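Local coordinates for glutathione transferase (Phanerochaete chrysosporium, PDB 4F0C) that is a glutathione transferase of the Ure2p class, which binds glutathione in its thioredoxin-like domain and transfers it to electrophilic compounds, at the interface of chains A and B. Sequence-based numbering; all coordinates share one arbitrary frame. Chains: chain A/B, Glutathione transferase.

Contacts 1 and 2 lie along one dimer interface, the centres of their C-alpha atoms about 19 Å apart. Helix 96-126 runs through both: its earlier turns carry the chain A side of contact 2 and B:Phe107, its later turns supply A:Tyr116, A:Gln119, B:Gln119, B:Trp122 and B:Phe123 of contact 1. Contact 1 adds helix 134-155 and joins the helical domains to each other. Contact 2 reaches strand 69-72 and helix 74-85 of the partner's N-terminal domain. Two-fold symmetry repeats each set with chains exchanged, so the long helices are fastened at two levels, consistent with the dimer usual for glutathione transferases.

Contact 1: the interface of chains A and B. Residues chain A 116, 119, 139-140; chain B 119, 122-123, 140.
With CG set opposite its backbone N (chi1 153°) and the chain extended through to NE, A:Arg139 reaches out of helix 134-155 to B:Gln119 and B:Trp122. B:Gln119 bends at chi2 (-38°), which turns its amide toward the arginine and the neighbouring A:Tyr140. The side-chain amide oxygen of B:Gln119 takes two bonds. A:Arg139 NH2 donates to B:Gln119 OE1 at 2.8 Å; the bond is nearly straight, lies in the guanidinium plane and uses a lone pair of the amide oxygen. The phenol A:Tyr140 OH gives the other bond to B:Gln119 OE1, also 2.8 Å, from a position tilted out of the carbonyl plane. Together they are likely to fix the rotation of the amide.

The guanidinium lies flat over B:Trp122, the planes 11° apart. A:Arg139 NH1 sits over the five-membered ring, 3.5 Å from its centroid, in a cation-pi contact that leaves NH2 in place for the glutamine. Lower on the arm, A:Arg139 CD packs against B:Phe123 CZ, and the ring of B:Phe123 in turn supports B:Trp122 through a face.

A:Tyr140 is held between A:Arg139 CG on one face and A:Gln119 CB on the other, which steadies the ring as it presents its hydroxyl across the interface. The two-fold twin of its bond joins B:Tyr140 OH to A:Gln119 OE1. A water bridges the amide B:Gln119 NE2, at 3.0 Å, to the phenol A:Tyr116 OH, lying 2.8 Å from that oxygen and in the plane of the tyrosine ring.

Contact 2: the interface of chains A and B. Residues chain A 104, 106-108, 111; chain B 72-73, 76, 107.
Stacking brings A:Gln104 and B:Trp72 together: the extended glutamine lays its amide over a face of the indole, planes 22° apart, with A:Gln104 CD 3.4 Å from B:Trp72 CE2. A second stack lies near the two-fold axis, where A:Phe107 and B:Phe107 overlap nearly parallel with an 11° tilt and ring centroids 3.9 Å apart. The rings are offset, so each puts its rim over part of the other.

Among the hydrogen bonds, the backbone B:Trp72 N donates to A:Gln104 OE1 at 3.0 Å, tying the same amide to the end of strand 69-72. The hydroxyl A:Ser111 OG bonds to the carboxylate oxygen B:Glu73 OE1, 2.9 Å away, from above the carboxylate plane. A:Ser111 OG also makes a hydrogen bond of 2.7 Å to A:Phe107 O, one turn back in the helix, so its one hydrogen is probably shared or alternates between the two acceptors. A water links A:Ser111 OG to the other carboxylate oxygen, B:Glu73 OE2, at 2.7 Å from the latter.

Apolar contacts fill in around these bonds. The indole's six-membered ring turns its edge to A:Phe108, with B:Trp72 CZ3 3.7 Å from A:Phe108 CB. B:Glu73 CG, opposite its own carbonyl carbon, lies alongside A:Phe107 CB, and the bend at chi2 (-59°) turns the carboxylate toward A:Ser111. The methyl group of B:Ala76 rests on A:Gln104 CA. A leucine in place of B:Trp72 would probably leave the A:Gln104 amide without its flat partner and freer to turn, and A:Phe108 without the indole edge beside it.

The patch joins one subunit's N-terminal domain to the other's helix 96-126, and the phenylalanine stack pairs the two long helices; it probably helps keep the dimer together.

Contact 1: the interface of chains A and B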
loop_
_atom_site.group_PDB
_atom_site.type_symbol
_atom_site.label_atom_id
_atom_site.label_comp_id
_atom_site.label_asym_id
_atom_site.label_seq_id
_atom_site.Cartn_x
_atom_site.Cartn_y
_atom_site.Cartn_z
ATOM N N TYR A 116 6.218 -2.596 -6.485
ATOM C CA TYR A 116 7.437 -3.256 -6.931
ATOM C C TYR A 116 7.237 -3.860 -8.322
ATOM O O TYR A 116 8.116 -3.779 -9.168
ATOM C CB TYR A 116 7.829 -4.368 -5.938
ATOM C CG TYR A 116 8.325 -3.774 -4.636
ATOM C CD1 TYR A 116 9.658 -3.392 -4.482
ATOM C CD2 TYR A 116 7.453 -3.551 -3.572
ATOM C CE1 TYR A 116 10.129 -2.830 -3.260
ATOM C CE2 TYR A 116 7.903 -2.973 -2.362
ATOM C CZ TYR A 116 9.235 -2.617 -2.214
ATOM O OH TYR A 116 9.674 -2.048 -1.017
ATOM N N GLN A 119 7.607 -1.138 -10.733
ATOM C CA GLN A 119 8.954 -0.650 -11.071
ATOM C C GLN A 119 9.557 -1.577 -12.121
ATOM O O GLN A 119 10.210 -1.099 -13.042
ATOM C CB GLN A 119 9.882 -0.573 -9.857
ATOM C CG GLN A 119 9.379 0.329 -8.740
ATOM C CD GLN A 119 8.719 1.560 -9.281
ATOM O OE1 GLN A 119 9.375 2.436 -9.862
ATOM N NE2 GLN A 119 7.396 1.650 -9.087
ATOM N N ARG A 139 16.381 -6.043 -10.445
ATOM C CA ARG A 139 16.103 -5.903 -9.017
ATOM C C ARG A 139 14.620 -6.135 -8.731
ATOM O O ARG A 139 14.252 -6.814 -7.759
ATOM C CB ARG A 139 16.548 -4.503 -8.522
ATOM C CG ARG A 139 15.766 -3.969 -7.285
ATOM C CD ARG A 139 16.385 -2.640 -6.740
ATOM N NE ARG A 139 15.571 -2.034 -5.684
ATOM C CZ ARG A 139 15.576 -2.403 -4.400
ATOM N NH1 ARG A 139 16.368 -3.373 -3.975
ATOM N NH2 ARG A 139 14.774 -1.799 -3.525
ATOM N N TYR A 140 13.761 -5.577 -9.577
ATOM C CA TYR A 140 12.313 -5.692 -9.364
ATOM C C TYR A 140 11.740 -7.010 -9.879
ATOM O O TYR A 140 10.767 -7.507 -9.334
ATOM C CB TYR A 140 11.602 -4.465 -9.946
ATOM C CG TYR A 140 12.126 -3.230 -9.260
ATOM C CD1 TYR A 140 11.766 -2.955 -7.945
ATOM C CD2 TYR A 140 13.041 -2.381 -9.891
ATOM C CE1 TYR A 140 12.270 -1.845 -7.282
ATOM C CE2 TYR A 140 13.549 -1.277 -9.234
ATOM C CZ TYR A 140 13.160 -1.019 -7.921
ATOM O OH TYR A 140 13.653 0.077 -7.244
ATOM N N GLN B 119 12.543 3.500 -2.188
ATOM C CA GLN B 119 13.471 3.278 -3.308
ATOM C C GLN B 119 14.507 4.397 -3.309
ATOM O O GLN B 119 15.678 4.133 -3.558
ATOM C CB GLN B 119 12.766 3.227 -4.665
ATOM C CG GLN B 119 11.706 2.142 -4.780
ATOM C CD GLN B 119 12.129 0.883 -4.087
ATOM O OE1 GLN B 119 13.061 0.193 -4.524
ATOM N NE2 GLN B 119 11.435 0.557 -2.988
ATOM N N TRP B 122 16.922 3.349 -0.655
ATOM C CA TRP B 122 17.764 2.265 -1.159
ATOM C C TRP B 122 18.896 2.827 -2.006
ATOM O O TRP B 122 20.073 2.641 -1.680
ATOM C CB TRP B 122 16.958 1.263 -1.994
ATOM C CG TRP B 122 17.783 0.108 -2.511
ATOM C CD1 TRP B 122 18.202 -0.101 -3.789
ATOM C CD2 TRP B 122 18.292 -0.988 -1.735
ATOM N NE1 TRP B 122 18.948 -1.265 -3.859
ATOM C CE2 TRP B 122 19.009 -1.827 -2.610
ATOM C CE3 TRP B 122 18.203 -1.341 -0.383
ATOM C CZ2 TRP B 122 19.625 -3.007 -2.181
ATOM C CZ3 TRP B 122 18.822 -2.512 0.043
ATOM C CH2 TRP B 122 19.517 -3.328 -0.855
ATOM N N PHE B 123 18.552 3.513 -3.090
ATOM C CA PHE B 123 19.596 4.006 -4.002
ATOM C C PHE B 123 20.520 5.105 -3.430
ATOM O O PHE B 123 21.647 5.273 -3.910
ATOM C CB PHE B 123 19.008 4.396 -5.365
ATOM C CG PHE B 123 18.515 3.222 -6.160
ATOM C CD1 PHE B 123 19.422 2.348 -6.767
ATOM C CD2 PHE B 123 17.150 2.965 -6.284
ATOM C CE1 PHE B 123 18.977 1.248 -7.493
ATOM C CE2 PHE B 123 16.699 1.862 -7.011
ATOM C CZ PHE B 123 17.610 1.005 -7.611
ATOM N N TYR B 140 13.256 8.743 -7.747
ATOM C CA TYR B 140 12.461 8.595 -6.522
ATOM C C TYR B 140 12.477 9.847 -5.649
ATOM O O TYR B 140 11.512 10.117 -4.951
ATOM C CB TYR B 140 12.899 7.336 -5.765
ATOM C CG TYR B 140 12.697 6.139 -6.657
ATOM C CD1 TYR B 140 11.413 5.672 -6.918
ATOM C CD2 TYR B 140 13.774 5.523 -7.304
ATOM C CE1 TYR B 140 11.203 4.596 -7.770
ATOM C CE2 TYR B 140 13.569 4.455 -8.155
ATOM C CZ TYR B 140 12.273 3.999 -8.388
ATOM O OH TYR B 140 12.043 2.934 -9.232
HETATM O O HOH W 1 12.316 -1.206 -0.672
#

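Contact 2: the interface of chains A and B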
loop_
_atom_site.group_PDB
_atom_site.type_symbol
_atom_site.label_atom_id
_atom_site.label_comp_id
_atom_site.label_asym_id
_atom_site.label_seq_id
_atom_site.Cartn_x
_atom_site.Cartn_y
_atom_site.Cartn_z
ATOM N N GLN A 104 -5.144 -6.706 6.073
ATOM C CA GLN A 104 -3.703 -6.956 6.063
ATOM C C GLN A 104 -3.228 -7.435 4.677
ATOM O O GLN A 104 -2.262 -6.923 4.141
ATOM C CB GLN A 104 -3.391 -8.033 7.092
ATOM C CG GLN A 104 -1.934 -8.567 7.090
ATOM C CD GLN A 104 -1.849 -9.853 7.876
ATOM O OE1 GLN A 104 -1.594 -9.836 9.084
ATOM N NE2 GLN A 104 -2.127 -11.003 7.188
ATOM N N LEU A 106 -4.747 -7.040 1.824
ATOM C CA LEU A 106 -4.903 -5.911 0.886
ATOM C C LEU A 106 -3.727 -4.927 0.988
ATOM O O LEU A 106 -3.210 -4.441 -0.032
ATOM C CB LEU A 106 -6.237 -5.166 1.092
ATOM C CG LEU A 106 -7.459 -5.987 0.675
ATOM C CD1 LEU A 106 -8.768 -5.380 1.260
ATOM C CD2 LEU A 106 -7.516 -6.018 -0.853
ATOM N N PHE A 107 -3.307 -4.628 2.210
ATOM C CA PHE A 107 -2.145 -3.755 2.386
ATOM C C PHE A 107 -0.895 -4.389 1.817
ATOM O O PHE A 107 -0.036 -3.684 1.260
ATOM C CB PHE A 107 -1.935 -3.327 3.850
ATOM C CG PHE A 107 -2.725 -2.070 4.206
ATOM C CD1 PHE A 107 -2.241 -0.797 3.846
ATOM C CD2 PHE A 107 -3.964 -2.163 4.825
ATOM C CE1 PHE A 107 -2.991 0.365 4.135
ATOM C CE2 PHE A 107 -4.716 -1.015 5.127
ATOM C CZ PHE A 107 -4.246 0.245 4.774
ATOM N N PHE A 108 -0.784 -5.707 1.946
ATOM C CA PHE A 108 0.370 -6.389 1.337
ATOM C C PHE A 108 0.322 -6.259 -0.194
ATOM O O PHE A 108 1.331 -5.966 -0.845
ATOM C CB PHE A 108 0.480 -7.860 1.784
ATOM C CG PHE A 108 1.593 -8.623 1.073
ATOM C CD1 PHE A 108 2.872 -8.108 1.019
ATOM C CD2 PHE A 108 1.340 -9.835 0.447
ATOM C CE1 PHE A 108 3.933 -8.806 0.346
ATOM C CE2 PHE A 108 2.380 -10.544 -0.213
ATOM C CZ PHE A 108 3.678 -10.017 -0.260
ATOM N N SER A 111 1.150 -2.408 -1.108
ATOM C CA SER A 111 2.471 -1.858 -0.781
ATOM C C SER A 111 3.588 -2.774 -1.293
ATOM O O SER A 111 4.710 -2.343 -1.537
ATOM C CB SER A 111 2.612 -1.646 0.749
ATOM O OG SER A 111 2.540 -2.880 1.464
ATOM N N TRP B 72 0.370 -8.141 10.660
ATOM C CA TRP B 72 1.531 -7.506 10.037
ATOM C C TRP B 72 1.039 -6.535 8.942
ATOM O O TRP B 72 -0.169 -6.409 8.753
ATOM C CB TRP B 72 2.538 -8.566 9.547
ATOM C CG TRP B 72 1.925 -9.714 8.667
ATOM C CD1 TRP B 72 1.400 -10.936 9.105
ATOM C CD2 TRP B 72 1.820 -9.732 7.226
ATOM N NE1 TRP B 72 0.971 -11.687 7.999
ATOM C CE2 TRP B 72 1.215 -10.967 6.852
ATOM C CE3 TRP B 72 2.199 -8.828 6.216
ATOM C CZ2 TRP B 72 0.972 -11.313 5.510
ATOM C CZ3 TRP B 72 1.952 -9.173 4.876
ATOM C CH2 TRP B 72 1.337 -10.411 4.540
ATOM N N GLU B 73 1.971 -5.882 8.238
ATOM C CA GLU B 73 1.720 -4.643 7.485
ATOM C C GLU B 73 1.484 -3.518 8.483
ATOM O O GLU B 73 0.452 -3.484 9.169
ATOM C CB GLU B 73 0.567 -4.732 6.467
ATOM C CG GLU B 73 0.924 -5.514 5.186
ATOM C CD GLU B 73 2.106 -4.899 4.425
ATOM O OE1 GLU B 73 2.165 -3.665 4.269
ATOM O OE2 GLU B 73 2.999 -5.666 3.991
ATOM N N ALA B 76 -1.990 -1.912 8.472
ATOM C CA ALA B 76 -3.044 -2.792 9.007
ATOM C C ALA B 76 -2.956 -2.904 10.525
ATOM O O ALA B 76 -3.979 -2.983 11.211
ATOM C CB ALA B 76 -2.982 -4.174 8.370
ATOM N N PHE B 107 -4.086 3.762 2.530
ATOM C CA PHE B 107 -3.631 3.078 1.318
ATOM C C PHE B 107 -2.719 3.966 0.500
ATOM O O PHE B 107 -1.755 3.474 -0.112
ATOM C CB PHE B 107 -4.793 2.538 0.465
ATOM C CG PHE B 107 -5.226 1.139 0.892
ATOM C CD1 PHE B 107 -4.497 0.008 0.475
ATOM C CD2 PHE B 107 -6.298 0.960 1.756
ATOM C CE1 PHE B 107 -4.869 -1.286 0.905
ATOM C CE2 PHE B 107 -6.685 -0.321 2.184
ATOM C CZ PHE B 107 -5.970 -1.442 1.777
HETATM O O HOH W 2 4.479 -4.992 1.851
#